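Local coordinates for cyclin homolog (Herpesvirus saimiri, PDB 2F2C), which probably acts as a viral D-type cyclin that modulates the host cell cycle, and may contribute to T-cell transformation and rapid proliferation during latent infection, at residues L61-F66 and S71-S76; L94-A99 and I133-D138; L185-I190 and F246-L251; L29-L34 and L193-I198. All coordinates share one frame; numbering follows the deposited sequence.

Contact 1 (L61-F66 and S71-S76); sequences LLCESF and SVFPLS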
loop_
_atom_site.group_PDB
_atom_site.type_symbol
_atom_site.label_atom_id
_atom_site.label_comp_id
_atom_site.label_asym_id
_atom_site.label_seq_id
_atom_site.Cartn_x
_atom_site.Cartn_y
_atom_site.Cartn_z
ATOM N N LEU A 61 12.891 19.212 7.000
ATOM C CA LEU A 61 13.305 20.168 5.978
ATOM C C LEU A 61 13.505 19.447 4.650
ATOM O O LEU A 61 13.053 19.907 3.601
ATOM C CB LEU A 61 14.583 20.896 6.381
ATOM C CG LEU A 61 14.957 22.081 5.495
ATOM C CD1 LEU A 61 13.878 23.160 5.539
ATOM C CD2 LEU A 61 16.303 22.649 5.918
ATOM N N LEU A 62 14.167 18.301 4.737
ATOM C CA LEU A 62 14.556 17.511 3.601
ATOM C C LEU A 62 13.331 17.090 2.763
ATOM O O LEU A 62 13.343 17.234 1.518
ATOM C CB LEU A 62 15.317 16.306 4.122
ATOM C CG LEU A 62 16.495 15.711 3.372
ATOM C CD1 LEU A 62 17.323 16.745 2.684
ATOM C CD2 LEU A 62 17.345 14.947 4.374
ATOM N N CYS A 63 12.280 16.607 3.437
ATOM C CA CYS A 63 11.035 16.225 2.776
ATOM C C CYS A 63 10.297 17.431 2.207
ATOM O O CYS A 63 9.817 17.394 1.076
ATOM C CB CYS A 63 10.123 15.485 3.740
ATOM S SG CYS A 63 10.861 13.998 4.453
ATOM N N GLU A 64 10.211 18.495 2.994
ATOM C CA GLU A 64 9.562 19.734 2.581
ATOM C C GLU A 64 10.280 20.298 1.361
ATOM O O GLU A 64 9.646 20.642 0.367
ATOM C CB GLU A 64 9.625 20.737 3.737
ATOM C CG GLU A 64 8.629 21.887 3.737
ATOM C CD GLU A 64 8.889 22.866 4.894
ATOM O OE1 GLU A 64 10.039 23.365 5.031
ATOM O OE2 GLU A 64 7.956 23.144 5.692
ATOM N N SER A 65 11.607 20.368 1.428
ATOM C CA SER A 65 12.411 20.943 0.348
ATOM C C SER A 65 12.422 20.110 -0.928
ATOM O O SER A 65 12.394 20.664 -2.024
ATOM C CB SER A 65 13.842 21.201 0.821
ATOM O OG SER A 65 13.830 21.985 2.011
ATOM N N PHE A 66 12.455 18.786 -0.811
ATOM C CA PHE A 66 12.408 17.982 -2.022
ATOM C C PHE A 66 10.994 17.659 -2.468
ATOM O O PHE A 66 10.803 16.929 -3.441
ATOM C CB PHE A 66 13.285 16.742 -1.908
ATOM C CG PHE A 66 14.748 17.046 -2.027
ATOM C CD1 PHE A 66 15.328 17.266 -3.281
ATOM C CD2 PHE A 66 15.547 17.143 -0.894
ATOM C CE1 PHE A 66 16.673 17.556 -3.400
ATOM C CE2 PHE A 66 16.902 17.443 -1.017
ATOM C CZ PHE A 66 17.457 17.643 -2.269
ATOM N N SER A 71 3.174 11.883 3.316
ATOM C CA SER A 71 3.227 10.786 4.256
ATOM C C SER A 71 4.632 10.160 4.469
ATOM O O SER A 71 4.830 9.334 5.378
ATOM C CB SER A 71 2.166 9.758 3.911
ATOM O OG SER A 71 2.835 8.688 3.367
ATOM N N VAL A 72 5.610 10.581 3.673
ATOM C CA VAL A 72 7.006 10.161 3.874
ATOM C C VAL A 72 7.577 10.517 5.254
ATOM O O VAL A 72 8.263 9.709 5.904
ATOM C CB VAL A 72 7.913 10.792 2.819
ATOM C CG1 VAL A 72 9.364 10.348 3.028
ATOM C CG2 VAL A 72 7.413 10.427 1.427
ATOM N N PHE A 73 7.315 11.735 5.703
ATOM C CA PHE A 73 7.921 12.172 6.939
ATOM C C PHE A 73 7.387 11.416 8.160
ATOM O O PHE A 73 8.189 10.884 8.929
ATOM C CB PHE A 73 7.852 13.691 7.124
ATOM C CG PHE A 73 8.500 14.163 8.379
ATOM C CD1 PHE A 73 9.862 13.976 8.583
ATOM C CD2 PHE A 73 7.751 14.770 9.374
ATOM C CE1 PHE A 73 10.472 14.413 9.751
ATOM C CE2 PHE A 73 8.358 15.210 10.537
ATOM C CZ PHE A 73 9.712 15.029 10.730
ATOM N N PRO A 74 6.072 11.371 8.372
ATOM C CA PRO A 74 5.545 10.590 9.474
ATOM C C PRO A 74 6.140 9.178 9.510
ATOM O O PRO A 74 6.581 8.719 10.585
ATOM C CB PRO A 74 4.048 10.568 9.184
ATOM C CG PRO A 74 3.814 11.882 8.604
ATOM C CD PRO A 74 4.986 12.075 7.654
ATOM N N LEU A 75 6.197 8.523 8.350
ATOM C CA LEU A 75 6.653 7.135 8.289
ATOM C C LEU A 75 8.121 7.054 8.623
ATOM O O LEU A 75 8.548 6.177 9.371
ATOM C CB LEU A 75 6.374 6.531 6.921
ATOM C CG LEU A 75 6.361 5.027 6.666
ATOM C CD1 LEU A 75 7.688 4.592 6.153
ATOM C CD2 LEU A 75 5.972 4.213 7.886
ATOM N N SER A 76 8.886 7.998 8.099
ATOM C CA SER A 76 10.310 8.034 8.370
ATOM C C SER A 76 10.605 8.310 9.855
ATOM O O SER A 76 11.657 7.921 10.344
ATOM C CB SER A 76 10.969 9.089 7.488
ATOM O OG SER A 76 10.895 10.352 8.147
#
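Two consecutive helices of the cyclin N-terminal domain, joined by a short non-helical link, meet here through one cysteine: Cys63 on helix 49-65 reaches to Val72 and Phe73 at the start of helix 72-83. The sulfur does all the touching from its side. SG lies 4.0 Å from CB of Phe73 and 4.2 Å from CG1 of Val72, resting beside the point where the phenylalanine side chain leaves the backbone. Val72 points its CB at the other helix, and with CG1 anti to the backbone N (chi1 -180°) that branch ends up at the sulfur. With respect to the ring of Phe73, Cys63 SG sits obliquely, 5.4 Å from the ring centroid, a rather distant sulfur-aromatic contact. No hydrogen bond crosses between the segments; the sulfur's close neighbours there are carbon atoms, and all three residues are buried, as suits the interior of an all-helical cyclin domain. Phe73 also meets His60 edge-to-face, so that its ring leans on the preceding turn of helix 49-65. One turn along from the contact, Ser76 OG turns back to its own helix, bonding to Phe73 O at 2.9 Å. Val72 also touches Ser106 of helix 94-109.

Contact 2 (L94-A99 and I133-D138); sequences LQKIGA and INQEKD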
loop_
_atom_site.group_PDB
_atom_site.type_symbol
_atom_site.label_atom_id
_atom_site.label_comp_id
_atom_site.label_asym_id
_atom_site.label_seq_id
_atom_site.Cartn_x
_atom_site.Cartn_y
_atom_site.Cartn_z
ATOM N N LEU A 94 24.017 9.726 14.432
ATOM C CA LEU A 94 22.581 9.954 14.444
ATOM C C LEU A 94 22.085 10.424 13.101
ATOM O O LEU A 94 21.017 10.016 12.654
ATOM C CB LEU A 94 22.218 11.009 15.478
ATOM C CG LEU A 94 21.075 10.745 16.459
ATOM C CD1 LEU A 94 20.708 12.052 17.131
ATOM C CD2 LEU A 94 19.853 10.107 15.832
ATOM N N GLN A 95 22.864 11.279 12.458
ATOM C CA GLN A 95 22.486 11.829 11.169
ATOM C C GLN A 95 22.387 10.752 10.094
ATOM O O GLN A 95 21.462 10.762 9.285
ATOM C CB GLN A 95 23.461 12.931 10.754
ATOM C CG GLN A 95 22.958 13.769 9.594
ATOM C CD GLN A 95 23.709 15.071 9.405
ATOM O OE1 GLN A 95 23.204 15.971 8.734
ATOM N NE2 GLN A 95 24.910 15.175 9.975
ATOM N N LYS A 96 23.336 9.819 10.099
ATOM C CA LYS A 96 23.329 8.692 9.171
ATOM C C LYS A 96 22.061 7.867 9.348
ATOM O O LYS A 96 21.448 7.426 8.378
ATOM C CB LYS A 96 24.558 7.820 9.402
ATOM C CG LYS A 96 24.861 6.840 8.290
ATOM C CD LYS A 96 26.346 6.500 8.259
ATOM C CE LYS A 96 26.748 5.508 9.338
ATOM N NZ LYS A 96 26.579 4.112 8.867
ATOM N N ILE A 97 21.657 7.676 10.598
ATOM C CA ILE A 97 20.475 6.871 10.881
ATOM C C ILE A 97 19.252 7.537 10.277
ATOM O O ILE A 97 18.511 6.909 9.510
ATOM C CB ILE A 97 20.300 6.643 12.411
ATOM C CG1 ILE A 97 21.473 5.809 12.959
ATOM C CG2 ILE A 97 18.963 5.959 12.690
ATOM C CD1 ILE A 97 21.566 5.724 14.483
ATOM N N GLY A 98 19.068 8.815 10.615
ATOM C CA GLY A 98 17.905 9.577 10.190
ATOM C C GLY A 98 17.874 9.744 8.688
ATOM O O GLY A 98 16.803 9.833 8.084
ATOM N N ALA A 99 19.060 9.798 8.091
ATOM C CA ALA A 99 19.185 9.870 6.646
ATOM C C ALA A 99 18.633 8.599 6.032
ATOM O O ALA A 99 17.901 8.668 5.064
ATOM C CB ALA A 99 20.635 10.081 6.229
ATOM N N ILE A 133 24.146 2.861 2.484
ATOM C CA ILE A 133 23.555 1.588 2.061
ATOM C C ILE A 133 23.610 0.535 3.170
ATOM O O ILE A 133 22.613 -0.128 3.442
ATOM C CB ILE A 133 24.231 1.093 0.761
ATOM C CG1 ILE A 133 23.879 2.042 -0.391
ATOM C CG2 ILE A 133 23.815 -0.337 0.426
ATOM C CD1 ILE A 133 24.959 2.137 -1.480
ATOM N N ASN A 134 24.759 0.398 3.825
ATOM C CA ASN A 134 24.867 -0.512 4.957
ATOM C C ASN A 134 23.924 -0.150 6.104
ATOM O O ASN A 134 23.405 -1.025 6.793
ATOM C CB ASN A 134 26.318 -0.633 5.429
ATOM C CG ASN A 134 27.124 -1.594 4.572
ATOM O OD1 ASN A 134 28.016 -1.184 3.829
ATOM N ND2 ASN A 134 26.799 -2.880 4.657
ATOM N N GLN A 135 23.684 1.146 6.280
ATOM C CA GLN A 135 22.777 1.639 7.316
ATOM C C GLN A 135 21.318 1.358 6.963
ATOM O O GLN A 135 20.502 1.105 7.858
ATOM C CB GLN A 135 22.999 3.136 7.570
ATOM C CG GLN A 135 22.206 3.717 8.734
ATOM C CD GLN A 135 22.482 2.991 10.025
ATOM O OE1 GLN A 135 23.492 3.249 10.683
ATOM N NE2 GLN A 135 21.588 2.076 10.393
ATOM N N GLU A 136 20.991 1.406 5.669
ATOM C CA GLU A 136 19.666 0.985 5.190
ATOM C C GLU A 136 19.487 -0.511 5.427
ATOM O O GLU A 136 18.410 -0.962 5.818
ATOM C CB GLU A 136 19.474 1.298 3.705
ATOM C CG GLU A 136 18.032 1.160 3.238
ATOM C CD GLU A 136 17.909 0.862 1.754
ATOM O OE1 GLU A 136 18.603 -0.065 1.272
ATOM O OE2 GLU A 136 17.100 1.532 1.073
ATOM N N LYS A 137 20.557 -1.262 5.192
ATOM C CA LYS A 137 20.560 -2.712 5.337
ATOM C C LYS A 137 20.481 -3.135 6.804
ATOM O O LYS A 137 19.834 -4.127 7.124
ATOM C CB LYS A 137 21.817 -3.267 4.689
ATOM C CG LYS A 137 21.840 -4.763 4.523
ATOM C CD LYS A 137 22.575 -5.168 3.232
ATOM C CE LYS A 137 24.018 -4.652 3.166
ATOM N NZ LYS A 137 24.496 -4.559 1.753
ATOM N N ASP A 138 21.128 -2.373 7.688
ATOM C CA ASP A 138 21.098 -2.662 9.119
ATOM C C ASP A 138 19.759 -2.311 9.769
ATOM O O ASP A 138 19.243 -3.092 10.580
ATOM C CB ASP A 138 22.274 -2.004 9.843
ATOM C CG ASP A 138 23.561 -2.839 9.762
ATOM O OD1 ASP A 138 24.668 -2.248 9.794
ATOM O OD2 ASP A 138 23.573 -4.088 9.663
#
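Within the cyclin N-terminal domain, helices 94-109 and 129-142 come together where Gln135 pushes its side chain at Lys96 and Ile97. The glutamine carries its helix's whole share of the contact. Its CG stands anti to the backbone N (chi1 -174°) and heads across to the other helix; a bend at the next bond (chi2 57°) then turns the amide so that OE1 falls between the lysine and the isoleucine. From that place OE1 is 3.7 Å from Lys96 NZ and 4.0 Å from Ile97 CG1. The first approach is probably favourable electrostatically, though too long for a hydrogen bond, and none is made between the two segments. The aliphatic part of the glutamine is used as well: its CG lies 3.8 Å from Lys96 O and 4.1 Å from Lys96 CG. The Lys96 chain is extended at first and bends at its last two torsions, which brings NZ back over Gln135, 3.9 Å from its CB. The ammonium group finds its hydrogen bond at Glu131 O, earlier on helix 129-142, while Gln135 NE2 has a weak one to Tyr83 OH. Glu136, next in line, forms a salt bridge with Lys107 of helix 94-109 and a hydrogen bond to the backbone of another protein chain, an arrangement that recalls the kinase-facing Lys-Glu pair of other cyclins. Helix 72-83 backs the contact, with Leu80 and Tyr83 against Ile97, and Ala100 extends the packing of Gln135 along helix 94-109.

Contact 3 (L185-I190 and F246-L251); sequences LIQPNI and FSLYDL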
loop_
_atom_site.group_PDB
_atom_site.type_symbol
_atom_site.label_atom_id
_atom_site.label_comp_id
_atom_site.label_asym_id
_atom_site.label_seq_id
_atom_site.Cartn_x
_atom_site.Cartn_y
_atom_site.Cartn_z
ATOM N N LEU A 185 4.899 16.639 14.701
ATOM C CA LEU A 185 5.645 15.383 14.909
ATOM C C LEU A 185 7.138 15.562 15.185
ATOM O O LEU A 185 7.814 14.594 15.522
ATOM C CB LEU A 185 5.473 14.438 13.715
ATOM C CG LEU A 185 4.208 13.590 13.746
ATOM C CD1 LEU A 185 3.823 13.139 12.377
ATOM C CD2 LEU A 185 4.378 12.404 14.650
ATOM N N ILE A 186 7.652 16.781 15.011
ATOM C CA ILE A 186 9.035 17.096 15.367
ATOM C C ILE A 186 9.214 17.059 16.893
ATOM O O ILE A 186 10.248 16.615 17.407
ATOM C CB ILE A 186 9.451 18.495 14.777
ATOM C CG1 ILE A 186 9.506 18.427 13.252
ATOM C CG2 ILE A 186 10.797 18.981 15.320
ATOM C CD1 ILE A 186 10.052 19.699 12.575
ATOM N N GLN A 187 8.194 17.533 17.600
ATOM C CA GLN A 187 8.248 17.705 19.048
ATOM C C GLN A 187 8.136 16.378 19.838
ATOM O O GLN A 187 7.305 15.503 19.507
ATOM C CB GLN A 187 7.168 18.698 19.477
ATOM C CG GLN A 187 7.631 20.134 19.666
ATOM C CD GLN A 187 8.813 20.517 18.801
ATOM O OE1 GLN A 187 8.640 21.052 17.706
ATOM N NE2 GLN A 187 10.014 20.240 19.286
ATOM N N PRO A 188 8.985 16.234 20.857
ATOM C CA PRO A 188 9.097 15.008 21.668
ATOM C C PRO A 188 7.784 14.454 22.238
ATOM O O PRO A 188 7.512 13.255 22.119
ATOM C CB PRO A 188 10.003 15.437 22.822
ATOM C CG PRO A 188 10.055 16.973 22.750
ATOM C CD PRO A 188 9.943 17.267 21.292
ATOM N N ASN A 189 6.973 15.317 22.837
ATOM C CA ASN A 189 5.736 14.897 23.480
ATOM C C ASN A 189 4.639 14.425 22.506
ATOM O O ASN A 189 3.561 14.005 22.927
ATOM C CB ASN A 189 5.215 16.035 24.357
ATOM C CG ASN A 189 4.679 17.198 23.540
ATOM O OD1 ASN A 189 5.227 17.548 22.487
ATOM N ND2 ASN A 189 3.594 17.794 24.012
ATOM N N ILE A 190 4.901 14.471 21.210
ATOM C CA ILE A 190 3.885 14.076 20.245
ATOM C C ILE A 190 4.075 12.605 19.914
ATOM O O ILE A 190 3.137 11.916 19.511
ATOM C CB ILE A 190 3.951 14.995 18.968
ATOM C CG1 ILE A 190 3.646 16.457 19.332
ATOM C CG2 ILE A 190 2.982 14.561 17.892
ATOM C CD1 ILE A 190 2.369 16.684 20.196
ATOM N N PHE A 246 3.303 22.550 16.891
ATOM C CA PHE A 246 3.397 23.275 15.626
ATOM C C PHE A 246 4.056 24.651 15.782
ATOM O O PHE A 246 4.908 25.014 14.984
ATOM C CB PHE A 246 2.012 23.358 14.970
ATOM C CG PHE A 246 1.929 24.294 13.813
ATOM C CD1 PHE A 246 2.579 24.008 12.610
ATOM C CD2 PHE A 246 1.175 25.456 13.906
ATOM C CE1 PHE A 246 2.490 24.880 11.522
ATOM C CE2 PHE A 246 1.081 26.331 12.832
ATOM C CZ PHE A 246 1.739 26.037 11.635
ATOM N N SER A 247 3.669 25.394 16.818
ATOM C CA SER A 247 4.337 26.656 17.191
ATOM C C SER A 247 5.835 26.502 17.381
ATOM O O SER A 247 6.591 27.394 17.017
ATOM C CB SER A 247 3.787 27.221 18.506
ATOM O OG SER A 247 2.396 27.441 18.448
ATOM N N LEU A 248 6.257 25.385 17.970
ATOM C CA LEU A 248 7.642 25.205 18.412
ATOM C C LEU A 248 8.658 25.047 17.291
ATOM O O LEU A 248 9.865 25.058 17.545
ATOM C CB LEU A 248 7.748 24.025 19.388
ATOM C CG LEU A 248 7.889 24.382 20.874
ATOM C CD1 LEU A 248 7.146 25.658 21.242
ATOM C CD2 LEU A 248 7.440 23.221 21.751
ATOM N N TYR A 249 8.166 24.893 16.067
ATOM C CA TYR A 249 9.006 24.703 14.897
ATOM C C TYR A 249 9.955 25.887 14.664
ATOM O O TYR A 249 9.552 27.058 14.783
ATOM C CB TYR A 249 8.105 24.471 13.687
ATOM C CG TYR A 249 8.844 24.366 12.393
ATOM C CD1 TYR A 249 9.456 23.171 12.013
ATOM C CD2 TYR A 249 8.944 25.465 11.541
ATOM C CE1 TYR A 249 10.155 23.075 10.815
ATOM C CE2 TYR A 249 9.627 25.376 10.347
ATOM C CZ TYR A 249 10.230 24.178 9.990
ATOM O OH TYR A 249 10.912 24.095 8.800
ATOM N N ASP A 250 11.213 25.589 14.340
ATOM C CA ASP A 250 12.272 26.617 14.345
ATOM C C ASP A 250 13.540 26.115 13.628
ATOM O O ASP A 250 14.271 25.281 14.163
ATOM C CB ASP A 250 12.593 27.040 15.799
ATOM C CG ASP A 250 13.299 28.418 15.902
ATOM O OD1 ASP A 250 13.717 28.999 14.866
ATOM O OD2 ASP A 250 13.486 29.003 17.003
ATOM N N LEU A 251 13.804 26.624 12.423
ATOM C CA LEU A 251 15.011 26.226 11.690
ATOM C C LEU A 251 16.290 26.720 12.376
ATOM O O LEU A 251 17.339 26.095 12.255
ATOM C CB LEU A 251 14.954 26.646 10.212
ATOM C CG LEU A 251 13.935 25.861 9.371
ATOM C CD1 LEU A 251 13.656 26.504 8.015
ATOM C CD2 LEU A 251 14.349 24.409 9.187
#
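Tyr249 swings its ring out with CG anti to the backbone N (chi1 175°), and Ile186 turns CG1 anti to its carbonyl carbon (chi1 -67°), with CD1 extended beyond. The two side chains therefore meet end against rim: Ile186 CD1 lies in the plane of the tyrosine ring, at its edge, 3.6 Å from Tyr249 CD1 and 3.8 Å from Tyr249 CE1. Next to this pair, Gln187 and Leu248 run at about a right angle to each other. Bent at chi2, the glutamine crosses the leucine, with CG 3.7 Å from Leu248 CD2 and OE1 3.5 Å from Leu248 CB. Although Gln187 OE1 comes within 4.2 Å of Tyr249 N, that is no hydrogen bond; none joins the segments, which meet by van der Waals contact. Lys183 gives the tyrosine ring a further partner through a cation-pi interaction. The contact joins the loop between helices 170-184 and 195-208 to the chain leaving helix 232-247. Thr53 and Thr57 of helix 49-65 pack on Ile186, Thr53 also touches Gln187, and Ala245 of helix 232-247 lies against Gln187.

Contact 4 (L29-L34 and L193-I198); sequences LRELLL and LSPGLI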
loop_
_atom_site.group_PDB
_atom_site.type_symbol
_atom_site.label_atom_id
_atom_site.label_comp_id
_atom_site.label_asym_id
_atom_site.label_seq_id
_atom_site.Cartn_x
_atom_site.Cartn_y
_atom_site.Cartn_z
ATOM N N LEU A 29 -7.728 -0.431 14.346
ATOM C CA LEU A 29 -7.300 -1.778 14.721
ATOM C C LEU A 29 -5.807 -1.959 14.515
ATOM O O LEU A 29 -5.109 -2.376 15.430
ATOM C CB LEU A 29 -8.062 -2.824 13.913
ATOM C CG LEU A 29 -8.872 -3.850 14.708
ATOM C CD1 LEU A 29 -9.879 -4.561 13.809
ATOM C CD2 LEU A 29 -7.955 -4.843 15.437
ATOM N N ARG A 30 -5.320 -1.616 13.321
ATOM C CA ARG A 30 -3.895 -1.742 12.983
ATOM C C ARG A 30 -3.042 -0.754 13.789
ATOM O O ARG A 30 -1.851 -0.990 14.046
ATOM C CB ARG A 30 -3.650 -1.611 11.477
ATOM C CG ARG A 30 -4.403 -2.651 10.600
ATOM C CD ARG A 30 -4.032 -2.646 9.113
ATOM N NE ARG A 30 -3.702 -1.296 8.677
ATOM C CZ ARG A 30 -4.523 -0.467 8.061
ATOM N NH1 ARG A 30 -5.745 -0.839 7.740
ATOM N NH2 ARG A 30 -4.109 0.742 7.749
ATOM N N GLU A 31 -3.659 0.340 14.219
ATOM C CA GLU A 31 -3.037 1.197 15.221
ATOM C C GLU A 31 -2.655 0.359 16.470
ATOM O O GLU A 31 -1.533 0.479 16.958
ATOM C CB GLU A 31 -3.980 2.349 15.565
ATOM C CG GLU A 31 -3.428 3.443 16.459
ATOM C CD GLU A 31 -4.455 4.557 16.703
ATOM O OE1 GLU A 31 -4.078 5.705 17.050
ATOM O OE2 GLU A 31 -5.667 4.290 16.533
ATOM N N LEU A 32 -3.543 -0.525 16.952
ATOM C CA LEU A 32 -3.242 -1.309 18.165
ATOM C C LEU A 32 -2.074 -2.284 17.995
ATOM O O LEU A 32 -1.783 -3.067 18.899
ATOM C CB LEU A 32 -4.472 -2.076 18.696
ATOM C CG LEU A 32 -5.828 -1.397 18.937
ATOM C CD1 LEU A 32 -6.836 -2.413 19.437
ATOM C CD2 LEU A 32 -5.737 -0.221 19.887
ATOM N N LEU A 33 -1.415 -2.249 16.843
ATOM C CA LEU A 33 -0.285 -3.141 16.594
ATOM C C LEU A 33 1.035 -2.566 17.107
ATOM O O LEU A 33 1.685 -3.200 17.924
ATOM C CB LEU A 33 -0.163 -3.526 15.109
ATOM C CG LEU A 33 -1.172 -4.472 14.444
ATOM C CD1 LEU A 33 -1.065 -4.328 12.921
ATOM C CD2 LEU A 33 -0.983 -5.929 14.860
ATOM N N LEU A 34 1.431 -1.382 16.653
ATOM C CA LEU A 34 2.733 -0.824 17.047
ATOM C C LEU A 34 2.903 -0.654 18.591
ATOM O O LEU A 34 1.924 -0.803 19.343
ATOM C CB LEU A 34 3.108 0.420 16.208
ATOM C CG LEU A 34 2.435 1.801 16.122
ATOM C CD1 LEU A 34 2.497 2.295 14.685
ATOM C CD2 LEU A 34 1.000 1.868 16.626
ATOM N N LEU A 193 1.641 9.896 21.482
ATOM C CA LEU A 193 0.197 9.895 21.243
ATOM C C LEU A 193 -0.185 8.951 20.110
ATOM O O LEU A 193 0.623 8.648 19.235
ATOM C CB LEU A 193 -0.324 11.301 20.966
ATOM C CG LEU A 193 0.198 12.374 21.927
ATOM C CD1 LEU A 193 0.186 13.744 21.266
ATOM C CD2 LEU A 193 -0.539 12.385 23.274
ATOM N N SER A 194 -1.417 8.463 20.134
ATOM C CA SER A 194 -1.837 7.510 19.132
ATOM C C SER A 194 -2.121 8.276 17.843
ATOM O O SER A 194 -2.633 9.405 17.880
ATOM C CB SER A 194 -3.038 6.690 19.620
ATOM O OG SER A 194 -4.262 7.169 19.091
ATOM N N PRO A 195 -1.733 7.693 16.713
ATOM C CA PRO A 195 -1.817 8.396 15.436
ATOM C C PRO A 195 -3.176 9.056 15.222
ATOM O O PRO A 195 -3.239 10.198 14.767
ATOM C CB PRO A 195 -1.552 7.311 14.398
ATOM C CG PRO A 195 -1.070 6.124 15.148
ATOM C CD PRO A 195 -1.126 6.359 16.594
ATOM N N GLY A 196 -4.249 8.360 15.569
ATOM C CA GLY A 196 -5.588 8.897 15.370
ATOM C C GLY A 196 -5.791 10.161 16.175
ATOM O O GLY A 196 -6.428 11.091 15.707
ATOM N N LEU A 197 -5.255 10.204 17.393
ATOM C CA LEU A 197 -5.356 11.412 18.202
ATOM C C LEU A 197 -4.542 12.575 17.624
ATOM O O LEU A 197 -5.080 13.679 17.454
ATOM C CB LEU A 197 -4.983 11.146 19.662
ATOM C CG LEU A 197 -6.101 10.526 20.503
ATOM C CD1 LEU A 197 -5.587 10.149 21.889
ATOM C CD2 LEU A 197 -7.331 11.444 20.577
ATOM N N ILE A 198 -3.263 12.335 17.319
ATOM C CA ILE A 198 -2.457 13.346 16.630
ATOM C C ILE A 198 -3.255 13.960 15.470
ATOM O O ILE A 198 -3.367 15.186 15.361
ATOM C CB ILE A 198 -1.162 12.741 16.091
ATOM C CG1 ILE A 198 -0.337 12.101 17.206
ATOM C CG2 ILE A 198 -0.355 13.796 15.331
ATOM C CD1 ILE A 198 0.717 11.131 16.660
#
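Glu31 OE1 accepts two hydrogen bonds at the start of helix 195-208, one from the backbone N of Gly196 and one from the hydroxyl of Ser194. The amide bond is 3.0 Å from Gly196 N to Glu31 OE1 and nearly straight (171° at the hydrogen). Ser194 OG is modelled 2.5 Å from the same Glu31 OE1, a length not to be read closely at this resolution. The two donors approach from opposite faces of the carboxylate plane, Gly196 N lying 44° out of it and Ser194 OG 39°. Pro195 N, also close at 3.1 Å from Glu31 OE1, has no hydrogen to offer. Glu31 gets there by a straight reach, with CG anti to the backbone N and the chain extended beyond it. On the way its methylene part packs on the proline ring, with Glu31 CG 3.7 Å from Pro195 CD and 3.8 Å from Pro195 CG; the two side chains come from opposite directions. Farther out, Phe155 touches Glu31 and Ala149 touches Leu34. Two other residues of segment 29-34, Arg30 and Leu33, pack on another protein chain of the assembly. Ser194 occupies the N-cap position of helix 195-208, so the glutamate is brought in at the end where backbone N-H groups have no earlier helical acceptors. The helix dipole there, together with the bond from Gly196 N, should favour the ionised carboxylate.

Overall arrangement
Contacts 1 and 2 lie in the cyclin N-terminal domain and follow each other along the chain, their centres about 16 Å apart; helices 72-83 and 94-109 are successive. Contact 3 lies in the C-terminal viral cyclin part and touches contact 1, where Phe73 meets Ile186, so the two parts pack together. Contact 4 joins the two parts, helix 21-31 to helix 195-208, across 158 residues that enclose contacts 1 and 2. Its segments alternate with those of contact 3, which it touches through Ile190 and Ile198. Contacts 2 and 4 are farthest apart, about 26 Å between centres; residues of both touch the other protein chain, consistent with a cyclin binding its partner along its N-terminal domain.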